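Local atomic coordinates of agmatinase (PDB entry 4DZ4), a protein that probably hydrolyses agmatine to putrescine and urea with a pair of manganese ions, as a member of the arginase family. Residues Ala66-Gly69 / Pro70-Val73; Trp105-Ala108 / His109-Leu112; Ile118-His121 / Ala122-Leu126; Ala294-Gln297 / Ser298-Ala302. All blocks are in the same frame, centred on the assembly; numbering follows the deposited sequence.

Contact 1 of 4, residues Ala66-Gly69 / Pro70-Val73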
ATOM      1  N   ALA B  66      -8.395  -0.755  15.308  1.00  7.74           N
ATOM      2  CA  ALA B  66      -9.699  -1.427  15.362  1.00  7.96           C
ATOM      3  C   ALA B  66     -10.859  -0.480  15.549  1.00  8.03           C
ATOM      4  O   ALA B  66     -12.011  -0.879  15.357  1.00  8.00           O
ATOM      5  CB  ALA B  66      -9.708  -2.514  16.432  1.00  8.29           C
ATOM      6  N   ARG B  67     -10.596   0.776  15.913  1.00  8.41           N
ATOM      7  CA  ARG B  67     -11.705   1.734  16.017  1.00  8.41           C
ATOM      8  C   ARG B  67     -12.467   1.905  14.684  1.00  8.55           C
ATOM      9  O   ARG B  67     -13.640   2.239  14.681  1.00  8.62           O
ATOM     10  CB  ARG B  67     -11.216   3.098  16.555  1.00  8.73           C
ATOM     11  CG  ARG B  67     -10.307   3.857  15.593  1.00  8.87           C
ATOM     12  CD  ARG B  67      -9.983   5.274  16.143  1.00  9.27           C
ATOM     13  NE  ARG B  67      -9.220   5.156  17.393  1.00  9.71           N
ATOM     14  CZ  ARG B  67      -8.783   6.170  18.119  1.00  9.99           C
ATOM     15  NH1 ARG B  67      -8.968   7.429  17.709  1.00 10.30           N
ATOM     16  NH2 ARG B  67      -8.137   5.919  19.258  1.00 10.34           N
ATOM     17  N   LEU B  68     -11.781   1.705  13.560  1.00  8.49           N
ATOM     18  CA  LEU B  68     -12.395   1.823  12.262  1.00  8.92           C
ATOM     19  C   LEU B  68     -12.977   0.490  11.747  1.00  8.68           C
ATOM     20  O   LEU B  68     -13.494   0.406  10.635  1.00  8.78           O
ATOM     21  CB  LEU B  68     -11.357   2.374  11.286  1.00  9.44           C
ATOM     22  CG  LEU B  68     -10.978   3.855  11.461  1.00 10.32           C
ATOM     23  CD1 LEU B  68      -9.724   4.106  10.625  1.00 11.13           C
ATOM     24  CD2 LEU B  68     -12.120   4.771  11.038  1.00 10.91           C
ATOM     25  N   GLY B  69     -12.875  -0.548  12.558  1.00  8.45           N
ATOM     26  CA  GLY B  69     -13.358  -1.880  12.155  1.00  8.47           C
ATOM     27  C   GLY B  69     -14.823  -1.921  11.694  1.00  8.56           C
ATOM     28  O   GLY B  69     -15.134  -2.549  10.683  1.00  9.19           O
ATOM     29  N   PRO B  70     -15.732  -1.268  12.422  1.00  8.46           N
ATOM     30  CA  PRO B  70     -17.129  -1.416  12.001  1.00  8.62           C
ATOM     31  C   PRO B  70     -17.390  -0.868  10.609  1.00  8.56           C
ATOM     32  O   PRO B  70     -18.094  -1.504   9.812  1.00  9.16           O
ATOM     33  CB  PRO B  70     -17.899  -0.619  13.072  1.00  8.66           C
ATOM     34  CG  PRO B  70     -17.044  -0.786  14.298  1.00  8.94           C
ATOM     35  CD  PRO B  70     -15.630  -0.656  13.760  1.00  8.71           C
ATOM     36  N   SER B  71     -16.806   0.297  10.296  1.00  8.52           N
ATOM     37  CA  SER B  71     -16.985   0.869   8.957  1.00  8.91           C
ATOM     38  C   SER B  71     -16.377  -0.050   7.906  1.00  8.64           C
ATOM     39  O   SER B  71     -16.901  -0.166   6.803  1.00  8.88           O
ATOM     40  CB  SER B  71     -16.396   2.301   8.871  1.00  9.52           C
ATOM     41  OG  SER B  71     -15.007   2.311   9.125  1.00 10.66           O
ATOM     42  N   ALA B  72     -15.242  -0.673   8.243  1.00  8.25           N
ATOM     43  CA  ALA B  72     -14.553  -1.539   7.278  1.00  8.11           C
ATOM     44  C   ALA B  72     -15.395  -2.775   6.982  1.00  8.03           C
ATOM     45  O   ALA B  72     -15.489  -3.207   5.829  1.00  8.24           O
ATOM     46  CB  ALA B  72     -13.170  -1.939   7.793  1.00  7.67           C
ATOM     47  N   VAL B  73     -15.983  -3.356   8.017  1.00  8.18           N
ATOM     48  CA  VAL B  73     -16.806  -4.551   7.834  1.00  8.48           C
ATOM     49  C   VAL B  73     -18.090  -4.211   7.041  1.00  8.70           C
ATOM     50  O   VAL B  73     -18.475  -4.965   6.148  1.00  8.81           O
ATOM     51  CB  VAL B  73     -17.126  -5.229   9.180  1.00  8.53           C
ATOM     52  CG1 VAL B  73     -18.066  -6.432   8.965  1.00  9.08           C
ATOM     53  CG2 VAL B  73     -15.814  -5.693   9.825  1.00  9.00           C
TER
HETATM   54  O   HOH W   1     -15.730   2.508  12.308  1.00 13.29           O
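Ser71 and Ala72 both donate to one backbone oxygen, Leu68 O. The side-chain bond runs from Ser71 OG to Leu68 O, 2.9 Å. It comes in from the side of the carbonyl, at a C=O...OG angle of 131°, tilted from its plane. Ser71 OG sits between its own N and carbonyl carbon (chi1 61°), which turns it back over the first turn. The backbone bond from Ala72 N to Leu68 O is longer, 3.2 Å, and comes almost straight onto the oxygen. A second backbone bond, Val73 N to Gly69 O at 2.9 Å, continues the pattern.

This is the start of helix 69-76, where the 3-10 turn 66-68 passes into alpha helix. Gly69 N to Ala66 O, 2.9 Å, closes the earlier turn. A water takes the N-H of Ser71 and donates to Arg67 O.

Carbon atoms also pack against backbone oxygens. Val73 CG2 rests 3.3 Å from Gly69 O, and Pro70 CD lies 3.6 Å from Arg67 O. The side chain of Arg67 leads away from the helix. It forms a salt bridge with Asp57, bonds to Phe62 O of a second subunit and makes a cation-pi contact with Tyr29 of a third.

Contact 2 of 4, residues Trp105-Ala108 / His109-Leu112. With EDO (1,2-ethanediol), chain X.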
ATOM      1  N   TRP B 105     -22.086   5.223  20.594  1.00 12.07           N
ATOM      2  CA  TRP B 105     -21.309   6.412  20.915  1.00 12.66           C
ATOM      3  C   TRP B 105     -20.677   6.304  22.282  1.00 12.65           C
ATOM      4  O   TRP B 105     -21.260   5.750  23.231  1.00 13.20           O
ATOM      5  CB  TRP B 105     -22.176   7.679  20.814  1.00 13.15           C
ATOM      6  CG  TRP B 105     -21.341   8.919  21.020  1.00 13.63           C
ATOM      7  CD1 TRP B 105     -20.585   9.610  20.059  1.00 13.72           C
ATOM      8  CD2 TRP B 105     -21.071   9.590  22.287  1.00 13.95           C
ATOM      9  NE1 TRP B 105     -19.918  10.668  20.637  1.00 14.26           N
ATOM     10  CE2 TRP B 105     -20.149  10.698  21.983  1.00 14.49           C
ATOM     11  CE3 TRP B 105     -21.484   9.388  23.604  1.00 14.50           C
ATOM     12  CZ2 TRP B 105     -19.693  11.572  22.976  1.00 15.04           C
ATOM     13  CZ3 TRP B 105     -21.009  10.263  24.592  1.00 15.46           C
ATOM     14  CH2 TRP B 105     -20.137  11.331  24.281  1.00 15.58           C
ATOM     15  N   PHE B 106     -19.451   6.802  22.408  1.00 12.72           N
ATOM     16  CA  PHE B 106     -18.841   6.936  23.732  1.00 13.38           C
ATOM     17  C   PHE B 106     -17.852   8.091  23.707  1.00 13.99           C
ATOM     18  O   PHE B 106     -17.398   8.509  22.640  1.00 12.88           O
ATOM     19  CB  PHE B 106     -18.170   5.642  24.213  1.00 13.08           C
ATOM     20  CG  PHE B 106     -17.105   5.129  23.277  1.00 13.01           C
ATOM     21  CD1 PHE B 106     -15.824   5.663  23.327  1.00 13.06           C
ATOM     22  CD2 PHE B 106     -17.385   4.120  22.367  1.00 13.08           C
ATOM     23  CE1 PHE B 106     -14.834   5.204  22.454  1.00 13.39           C
ATOM     24  CE2 PHE B 106     -16.415   3.652  21.506  1.00 13.26           C
ATOM     25  CZ  PHE B 106     -15.141   4.208  21.529  1.00 13.12           C
ATOM     26  N   ASP B 107     -17.541   8.592  24.896  1.00 14.99           N
ATOM     27  CA  ASP B 107     -16.616   9.697  25.064  1.00 16.49           C
ATOM     28  C   ASP B 107     -15.239   9.109  25.382  1.00 16.50           C
ATOM     29  O   ASP B 107     -14.947   8.771  26.538  1.00 15.93           O
ATOM     30  CB  ASP B 107     -17.123  10.559  26.214  1.00 17.97           C
ATOM     31  CG  ASP B 107     -16.239  11.752  26.485  1.00 19.78           C
ATOM     32  OD1 ASP B 107     -15.244  11.952  25.756  1.00 19.25           O
ATOM     33  OD2 ASP B 107     -16.570  12.479  27.453  1.00 22.33           O
ATOM     34  N   ALA B 108     -14.420   8.946  24.332  1.00 16.18           N
ATOM     35  CA  ALA B 108     -13.092   8.358  24.445  1.00 17.40           C
ATOM     36  C   ALA B 108     -12.212   9.118  25.414  1.00 17.98           C
ATOM     37  O   ALA B 108     -11.282   8.549  25.995  1.00 20.09           O
ATOM     38  CB  ALA B 108     -12.410   8.322  23.072  1.00 16.97           C
ATOM     39  N   HIS B 109     -12.500  10.398  25.612  1.00 18.66           N
ATOM     40  CA  HIS B 109     -11.647  11.259  26.412  1.00 19.81           C
ATOM     41  C   HIS B 109     -11.928  11.127  27.886  1.00 19.67           C
ATOM     42  O   HIS B 109     -11.180  11.668  28.703  1.00 20.91           O
ATOM     43  CB  HIS B 109     -11.655  12.699  25.850  1.00 21.93           C
ATOM     44  CG  HIS B 109     -11.561  12.716  24.335  1.00 22.50           C
ATOM     45  ND1 HIS B 109     -10.439  12.327  23.670  1.00 22.89           N
ATOM     46  CD2 HIS B 109     -12.534  12.959  23.352  1.00 23.09           C
ATOM     47  CE1 HIS B 109     -10.668  12.347  22.333  1.00 22.72           C
ATOM     48  NE2 HIS B 109     -11.949  12.744  22.137  1.00 22.95           N
ATOM     49  N   HIS B 110     -12.994  10.370  28.214  1.00 18.68           N
ATOM     50  CA  HIS B 110     -13.281   9.870  29.583  1.00 18.15           C
ATOM     51  C   HIS B 110     -13.390   8.370  29.589  1.00 16.35           C
ATOM     52  O   HIS B 110     -14.475   7.790  29.642  1.00 15.51           O
ATOM     53  CB  HIS B 110     -14.520  10.521  30.173  1.00 20.30           C
ATOM     54  CG  HIS B 110     -14.331  11.985  30.426  1.00 23.10           C
ATOM     55  ND1 HIS B 110     -14.704  12.921  29.535  1.00 24.50           N
ATOM     56  CD2 HIS B 110     -13.702  12.661  31.477  1.00 25.06           C
ATOM     57  CE1 HIS B 110     -14.378  14.149  30.005  1.00 25.39           C
ATOM     58  NE2 HIS B 110     -13.758  13.986  31.196  1.00 26.85           N
ATOM     59  N   PRO B 111     -12.247   7.704  29.509  1.00 15.38           N
ATOM     60  CA  PRO B 111     -12.248   6.263  29.227  1.00 14.44           C
ATOM     61  C   PRO B 111     -12.954   5.369  30.260  1.00 14.00           C
ATOM     62  O   PRO B 111     -13.421   4.269  29.896  1.00 13.29           O
ATOM     63  CB  PRO B 111     -10.762   5.902  29.124  1.00 14.63           C
ATOM     64  CG  PRO B 111      -9.996   7.117  29.484  1.00 15.45           C
ATOM     65  CD  PRO B 111     -10.901   8.288  29.637  1.00 16.04           C
ATOM     66  N   LEU B 112     -13.085   5.830  31.497  1.00 14.60           N
ATOM     67  CA  LEU B 112     -13.823   5.021  32.479  1.00 15.21           C
ATOM     68  C   LEU B 112     -15.338   4.994  32.194  1.00 14.66           C
ATOM     69  O   LEU B 112     -16.062   4.157  32.760  1.00 15.08           O
ATOM     70  CB  LEU B 112     -13.539   5.452  33.914  1.00 16.79           C
ATOM     71  CG  LEU B 112     -12.071   5.353  34.389  1.00 17.97           C
ATOM     72  CD1 LEU B 112     -11.917   5.811  35.817  1.00 20.31           C
ATOM     73  CD2 LEU B 112     -11.483   3.964  34.183  1.00 19.13           C
TER
HETATM   74  C1  EDO X 409     -13.153   0.105  31.867  1.00 25.32           C
HETATM   75  O1  EDO X 409     -12.791   0.779  33.073  1.00 29.56           O
HETATM   76  C2  EDO X 409     -13.354   1.016  30.645  1.00 24.53           C
HETATM   77  O2  EDO X 409     -14.455   1.925  30.784  1.00 17.96           O
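Asp107 holds His110 by its ring and His109 by its backbone, using one carboxylate oxygen for each. The carboxylate and the His110 ring are steeply turned, their planes 76° apart. His110 ND1 donates to Asp107 OD2 at 2.8 Å, with an N-H...O angle of 158°. The oxygen lies at the ring edge, close to the ring plane. The nitrogen approaches Asp107 OD2 from above the carboxylate plane. CG of Asp107 is anti to its backbone N (chi1 -180°), which carries the carboxylate forward to the two residues.

Asp107 OD1 takes the backbone N-H of His109, from His109 N at 3.2 Å. This bond is more bent, and also comes from above the carboxylate. The His109 side chain crosses that of Asp107 at about a right angle, and CB of Ala108 lies over one face of its ring. His109 ND1 bonds to Leu177 O of a second subunit.

The backbone forms a type I beta turn from Asp107 to His110, closed by His110 N to Asp107 O at 3.0 Å. The bond from His109 N to Asp107 OD1 adds an Asx turn to this beta turn. Beyond it, an ethanediol, probably from the crystallisation liquor, donates through O2 to Pro111 O at 2.7 Å.

Phe106 packs on Ile114 and Ala117, and Tyr29 of a third subunit lies against Phe106 and Ala108. The turn thus lies in the connection that leads from strand 98-103 of the parallel sheet into helix 114-126.

Contact 3 of 4, residues Ile118-His121 / Ala122-Leu126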
ATOM      1  N   ILE B 118     -21.087   0.911  26.829  1.00 10.50           N
ATOM      2  CA  ILE B 118     -21.306  -0.320  26.093  1.00 10.57           C
ATOM      3  C   ILE B 118     -22.392  -1.198  26.771  1.00 10.94           C
ATOM      4  O   ILE B 118     -23.297  -1.719  26.082  1.00 11.23           O
ATOM      5  CB  ILE B 118     -20.008  -1.110  25.851  1.00 10.26           C
ATOM      6  CG1 ILE B 118     -19.000  -0.248  25.065  1.00 10.04           C
ATOM      7  CG2 ILE B 118     -20.322  -2.447  25.133  1.00 10.01           C
ATOM      8  CD1 ILE B 118     -17.590  -0.817  25.055  1.00  9.95           C
ATOM      9  N   VAL B 119     -22.333  -1.323  28.093  1.00 11.49           N
ATOM     10  CA  VAL B 119     -23.408  -2.053  28.829  1.00 12.17           C
ATOM     11  C   VAL B 119     -24.769  -1.434  28.495  1.00 12.95           C
ATOM     12  O   VAL B 119     -25.729  -2.161  28.206  1.00 13.19           O
ATOM     13  CB  VAL B 119     -23.161  -2.091  30.355  1.00 12.42           C
ATOM     14  CG1 VAL B 119     -24.318  -2.792  31.093  1.00 13.18           C
ATOM     15  CG2 VAL B 119     -21.838  -2.784  30.659  1.00 11.99           C
ATOM     16  N   GLU B 120     -24.871  -0.104  28.501  1.00 13.14           N
ATOM     17  CA  GLU B 120     -26.179   0.542  28.305  1.00 14.23           C
ATOM     18  C   GLU B 120     -26.676   0.415  26.854  1.00 13.61           C
ATOM     19  O   GLU B 120     -27.862   0.286  26.598  1.00 13.88           O
ATOM     20  CB  GLU B 120     -26.088   2.013  28.714  1.00 15.24           C
ATOM     21  CG  GLU B 120     -27.324   2.840  28.427  1.00 16.93           C
ATOM     22  CD  GLU B 120     -28.571   2.387  29.188  1.00 19.27           C
ATOM     23  OE1 GLU B 120     -28.508   1.604  30.170  1.00 20.00           O
ATOM     24  OE2 GLU B 120     -29.660   2.825  28.777  1.00 21.82           O
ATOM     25  N   HIS B 121     -25.743   0.452  25.904  1.00 12.89           N
ATOM     26  CA  HIS B 121     -26.058   0.216  24.501  1.00 12.67           C
ATOM     27  C   HIS B 121     -26.688  -1.155  24.359  1.00 12.63           C
ATOM     28  O   HIS B 121     -27.756  -1.304  23.744  1.00 13.02           O
ATOM     29  CB  HIS B 121     -24.740   0.358  23.707  1.00 11.70           C
ATOM     30  CG  HIS B 121     -24.822  -0.045  22.252  1.00 11.74           C
ATOM     31  ND1 HIS B 121     -25.359   0.752  21.300  1.00 11.87           N
ATOM     32  CD2 HIS B 121     -24.326  -1.184  21.588  1.00 11.09           C
ATOM     33  CE1 HIS B 121     -25.255   0.130  20.100  1.00 11.79           C
ATOM     34  NE2 HIS B 121     -24.629  -1.051  20.285  1.00 11.34           N
ATOM     35  N   ALA B 122     -26.055  -2.159  24.949  1.00 12.63           N
ATOM     36  CA  ALA B 122     -26.549  -3.540  24.843  1.00 13.11           C
ATOM     37  C   ALA B 122     -27.860  -3.679  25.633  1.00 14.28           C
ATOM     38  O   ALA B 122     -28.814  -4.290  25.166  1.00 14.42           O
ATOM     39  CB  ALA B 122     -25.504  -4.527  25.349  1.00 12.60           C
ATOM     40  N   ARG B 123     -27.896  -3.117  26.843  1.00 14.59           N
ATOM     41  CA  ARG B 123     -29.151  -3.158  27.625  1.00 16.10           C
ATOM     42  C   ARG B 123     -30.334  -2.614  26.834  1.00 16.48           C
ATOM     43  O   ARG B 123     -31.428  -3.212  26.823  1.00 17.01           O
ATOM     44  CB  ARG B 123     -28.988  -2.429  28.969  1.00 17.34           C
ATOM     45  CG  ARG B 123     -30.163  -2.631  29.944  1.00 19.37           C
ATOM     46  CD  ARG B 123     -30.321  -1.460  30.921  1.00 21.58           C
ATOM     47  NE  ARG B 123     -30.664  -0.236  30.190  1.00 22.59           N
ATOM     48  CZ  ARG B 123     -31.892   0.113  29.809  1.00 24.40           C
ATOM     49  NH1 ARG B 123     -32.939  -0.661  30.109  1.00 26.30           N
ATOM     50  NH2 ARG B 123     -32.084   1.232  29.119  1.00 24.47           N
ATOM     51  N   THR B 124     -30.135  -1.468  26.187  1.00 15.90           N
ATOM     52  CA  THR B 124     -31.173  -0.854  25.398  1.00 16.96           C
ATOM     53  C   THR B 124     -31.657  -1.789  24.278  1.00 16.76           C
ATOM     54  O   THR B 124     -32.862  -1.976  24.067  1.00 17.42           O
ATOM     55  CB  THR B 124     -30.687   0.489  24.807  1.00 17.04           C
ATOM     56  OG1 THR B 124     -30.505   1.397  25.889  1.00 18.54           O
ATOM     57  CG2 THR B 124     -31.734   1.075  23.865  1.00 17.96           C
ATOM     58  N   ILE B 125     -30.708  -2.372  23.549  1.00 15.76           N
ATOM     59  CA  ILE B 125     -31.092  -3.234  22.420  1.00 15.75           C
ATOM     60  C   ILE B 125     -31.760  -4.507  22.945  1.00 16.60           C
ATOM     61  O   ILE B 125     -32.777  -4.951  22.420  1.00 16.93           O
ATOM     62  CB  ILE B 125     -29.867  -3.545  21.534  1.00 14.90           C
ATOM     63  CG1 ILE B 125     -29.415  -2.241  20.844  1.00 14.84           C
ATOM     64  CG2 ILE B 125     -30.203  -4.646  20.523  1.00 14.96           C
ATOM     65  CD1 ILE B 125     -27.971  -2.303  20.364  1.00 14.17           C
ATOM     66  N   LEU B 126     -31.225  -5.049  24.040  1.00 16.91           N
ATOM     67  CA  LEU B 126     -31.760  -6.306  24.566  1.00 17.63           C
ATOM     68  C   LEU B 126     -33.183  -6.183  25.130  1.00 18.82           C
ATOM     69  O   LEU B 126     -33.890  -7.183  25.207  1.00 20.11           O
ATOM     70  CB  LEU B 126     -30.803  -6.939  25.575  1.00 17.63           C
ATOM     71  CG  LEU B 126     -29.477  -7.384  24.967  1.00 17.62           C
ATOM     72  CD1 LEU B 126     -28.543  -7.837  26.077  1.00 17.43           C
ATOM     73  CD2 LEU B 126     -29.707  -8.491  23.970  1.00 18.50           C
TER
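The last turns of helix 114-126 bring Glu120 to Arg123 and His121 to Ile125. Glu120 and Arg123 form a salt bridge on the exposed surface. NE and NH2 of Arg123 each take one carboxylate oxygen of Glu120, a bidentate pairing along one edge of the guanidinium. Arg123 NE meets Glu120 OE1 at 2.8 Å, and Arg123 NH2 meets Glu120 OE2 at 2.9 Å. Both oxygens are met on the syn side, though out of the carboxylate plane, and the two flat groups are only 25° apart. The Glu120 chain bends at chi2 (63°) and the Arg123 chain at chi3, which brings their ends together.

Thr124 OG1 donates to Glu120 O at 3.0 Å. The backbone Thr124 N reaches the same oxygen from the opposite face of the carbonyl plane.

On the buried side, Ile125 CD1 lies over one face of the His121 ring, 3.8 Å from its centroid, in a CH-pi contact. His121 NE2 bonds to Ser52, and Tyr101 meets the ring edge-to-face. Ile125, Ala122 and His121 also pack on Met132 of strand 131-136.

The result is an amphipathic helix packed on the parallel sheet of an alpha/beta fold, with an i to i+3 ion pair on its outer surface.

Contact 4 of 4, residues Ala294-Gln297 / Ser298-Ala302. With EDO (1,2-ethanediol), chain V.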
ATOM      1  N   ALA B 294      -6.559  -0.077   8.631  1.00  9.28           N
ATOM      2  CA  ALA B 294      -5.250   0.513   8.252  1.00  9.62           C
ATOM      3  C   ALA B 294      -4.217  -0.555   7.935  1.00  9.11           C
ATOM      4  O   ALA B 294      -3.268  -0.275   7.227  1.00  9.96           O
ATOM      5  CB  ALA B 294      -4.727   1.418   9.357  1.00 10.19           C
ATOM      6  N   TYR B 295      -4.394  -1.765   8.494  1.00  8.62           N
ATOM      7  CA  TYR B 295      -3.495  -2.899   8.214  1.00  8.56           C
ATOM      8  C   TYR B 295      -4.113  -3.900   7.251  1.00  8.46           C
ATOM      9  O   TYR B 295      -3.498  -4.910   6.936  1.00  8.30           O
ATOM     10  CB  TYR B 295      -3.138  -3.604   9.514  1.00  8.40           C
ATOM     11  CG  TYR B 295      -2.234  -2.718  10.361  1.00  8.58           C
ATOM     12  CD1 TYR B 295      -0.866  -2.681  10.126  1.00  9.39           C
ATOM     13  CD2 TYR B 295      -2.769  -1.889  11.347  1.00  8.97           C
ATOM     14  CE1 TYR B 295      -0.041  -1.835  10.858  1.00  9.67           C
ATOM     15  CE2 TYR B 295      -1.946  -1.044  12.088  1.00  9.69           C
ATOM     16  CZ  TYR B 295      -0.588  -1.031  11.842  1.00  9.95           C
ATOM     17  OH  TYR B 295       0.229  -0.173  12.576  1.00 10.98           O
ATOM     18  N   ASP B 296      -5.331  -3.628   6.781  1.00  8.67           N
ATOM     19  CA  ASP B 296      -5.948  -4.540   5.812  1.00  8.58           C
ATOM     20  C   ASP B 296      -5.330  -4.399   4.413  1.00  9.51           C
ATOM     21  O   ASP B 296      -4.687  -3.379   4.077  1.00  9.60           O
ATOM     22  CB  ASP B 296      -7.464  -4.329   5.748  1.00  8.40           C
ATOM     23  CG  ASP B 296      -8.222  -5.590   5.374  1.00  8.46           C
ATOM     24  OD1 ASP B 296      -7.584  -6.628   5.045  1.00  8.58           O
ATOM     25  OD2 ASP B 296      -9.470  -5.561   5.438  1.00  8.23           O
ATOM     26  N   GLN B 297      -5.509  -5.430   3.616  1.00  9.61           N
ATOM     27  CA  GLN B 297      -4.941  -5.435   2.265  1.00 10.53           C
ATOM     28  C   GLN B 297      -6.059  -5.805   1.312  1.00 10.44           C
ATOM     29  O   GLN B 297      -6.565  -6.929   1.372  1.00 10.03           O
ATOM     30  CB  GLN B 297      -3.757  -6.413   2.193  1.00 11.82           C
ATOM     31  CG  GLN B 297      -2.653  -6.093   3.246  1.00 12.93           C
ATOM     32  CD  GLN B 297      -1.932  -4.771   2.924  1.00 14.56           C
ATOM     33  OE1 GLN B 297      -2.104  -4.216   1.820  1.00 16.17           O
ATOM     34  NE2 GLN B 297      -1.131  -4.254   3.870  1.00 15.37           N
ATOM     35  N   SER B 298      -6.477  -4.850   0.461  1.00 10.23           N
ATOM     36  CA  SER B 298      -7.586  -5.079  -0.459  1.00 10.66           C
ATOM     37  C   SER B 298      -8.834  -5.624   0.262  1.00 10.20           C
ATOM     38  O   SER B 298      -9.569  -6.466  -0.279  1.00 10.41           O
ATOM     39  CB  SER B 298      -7.157  -6.009  -1.600  1.00 10.78           C
ATOM     40  OG  SER B 298      -6.107  -5.380  -2.319  1.00 11.84           O
ATOM     41  N   GLU B 299      -9.022  -5.133   1.486  1.00  9.82           N
ATOM     42  CA  GLU B 299     -10.177  -5.446   2.327  1.00  9.58           C
ATOM     43  C   GLU B 299     -10.345  -6.914   2.664  1.00  9.16           C
ATOM     44  O   GLU B 299     -11.416  -7.300   3.161  1.00  9.22           O
ATOM     45  CB  GLU B 299     -11.488  -4.965   1.681  1.00 10.92           C
ATOM     46  CG  GLU B 299     -11.546  -3.497   1.322  1.00 12.36           C
ATOM     47  CD  GLU B 299     -12.901  -3.172   0.747  1.00 14.24           C
ATOM     48  OE1 GLU B 299     -13.242  -3.693  -0.353  1.00 15.54           O
ATOM     49  OE2 GLU B 299     -13.662  -2.459   1.427  1.00 15.48           O
ATOM     50  N   ILE B 300      -9.335  -7.743   2.407  1.00  8.73           N
ATOM     51  CA  ILE B 300      -9.571  -9.190   2.574  1.00  8.96           C
ATOM     52  C   ILE B 300      -9.951  -9.562   4.022  1.00  8.89           C
ATOM     53  O   ILE B 300     -10.728 -10.515   4.247  1.00  9.55           O
ATOM     54  CB  ILE B 300      -8.437 -10.067   2.002  1.00  8.85           C
ATOM     55  CG1 ILE B 300      -7.171 -10.020   2.907  1.00  8.96           C
ATOM     56  CG2 ILE B 300      -8.194  -9.735   0.505  1.00  9.23           C
ATOM     57  CD1 ILE B 300      -6.087 -11.015   2.518  1.00  9.53           C
ATOM     58  N   THR B 301      -9.409  -8.827   4.994  1.00  8.65           N
ATOM     59  CA  THR B 301      -9.725  -9.122   6.405  1.00  8.25           C
ATOM     60  C   THR B 301     -11.167  -8.784   6.719  1.00  8.36           C
ATOM     61  O   THR B 301     -11.910  -9.590   7.315  1.00  8.56           O
ATOM     62  CB  THR B 301      -8.841  -8.335   7.369  1.00  8.00           C
ATOM     63  OG1 THR B 301      -7.460  -8.531   7.002  1.00  7.83           O
ATOM     64  CG2 THR B 301      -9.059  -8.816   8.824  1.00  7.80           C
ATOM     65  N   ALA B 302     -11.549  -7.586   6.299  1.00  8.25           N
ATOM     66  CA  ALA B 302     -12.922  -7.125   6.480  1.00  8.58           C
ATOM     67  C   ALA B 302     -13.928  -8.016   5.730  1.00  9.10           C
ATOM     68  O   ALA B 302     -15.038  -8.238   6.245  1.00  8.86           O
ATOM     69  CB  ALA B 302     -13.050  -5.659   6.067  1.00  8.58           C
TER
HETATM   70  C1  EDO V 407     -13.972  -1.236  -2.800  1.00 23.07           C
HETATM   71  O1  EDO V 407     -12.976  -2.231  -2.556  1.00 20.39           O
HETATM   72  C2  EDO V 407     -14.338  -0.492  -1.508  1.00 21.45           C
HETATM   73  O2  EDO V 407     -15.145  -1.324  -0.642  1.00 22.33           O
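The flat carboxylate of Asp296 meets the backbone N-H groups of Thr301 and Ala302 on its syn side, Thr301 OG1 over one face and Gln297 N over the other. Thr301 N uses the syn lone pair of Asp296 OD1, at 2.9 Å. Thr301 OG1 reaches the same oxygen at 2.7 Å, from well above the plane (62° out of it). Gln297 N comes to Asp296 OD1 from the opposite face, 2.8 Å away. The other oxygen, Asp296 OD2, takes Ala302 N at 3.0 Å, somewhat out of the plane. With CG roughly anti to the backbone N (chi1 -151°), the carboxylate turns in over the first turn of helix 300-323.

Residues Gln297 to Ile300 make a type I' beta turn, closed by Ile300 N to Gln297 O at 3.1 Å. Glu299 holds the N-cap position. Its two oxygens accept from the two hydroxyls of an ethanediol, probably from the crystallisation liquor, and Glu299 OE1 also forms a salt bridge with Arg63 of a fourth subunit. Ser298 OG bonds to Tyr295 O of that subunit.

Thr301 OG1 has a further bond to Gly257 N. Four bonds thus hold the Asp296 carboxylate, two of them from backbone N-H groups at the helix start. Its negative charge would be favoured by the helix dipole there, and this would probably lower its pKa.

Contacts 1 and 4 are the close pair, with centres about 10 Å apart. They touch where Ala302 CB packs on Ala72 O at 3.5 Å, so the starts of helices 69-76 and 300-323 meet. Both also lie near the manganese site: Ala66 is about 8 Å from His139, and Thr301 about 8 Å from Asp246, between side chains. Neither contact supplies a metal ligand. Contacts 2 and 3 follow each other along the chain, with nearest atoms about 5 Å apart. Contact 3 lies on the opposite side of the chain's centre from contact 4, their centres about 29 Å apart. Contacts 1, 2 and 4 reach other subunits of the hexamer, whereas contact 3 touches none.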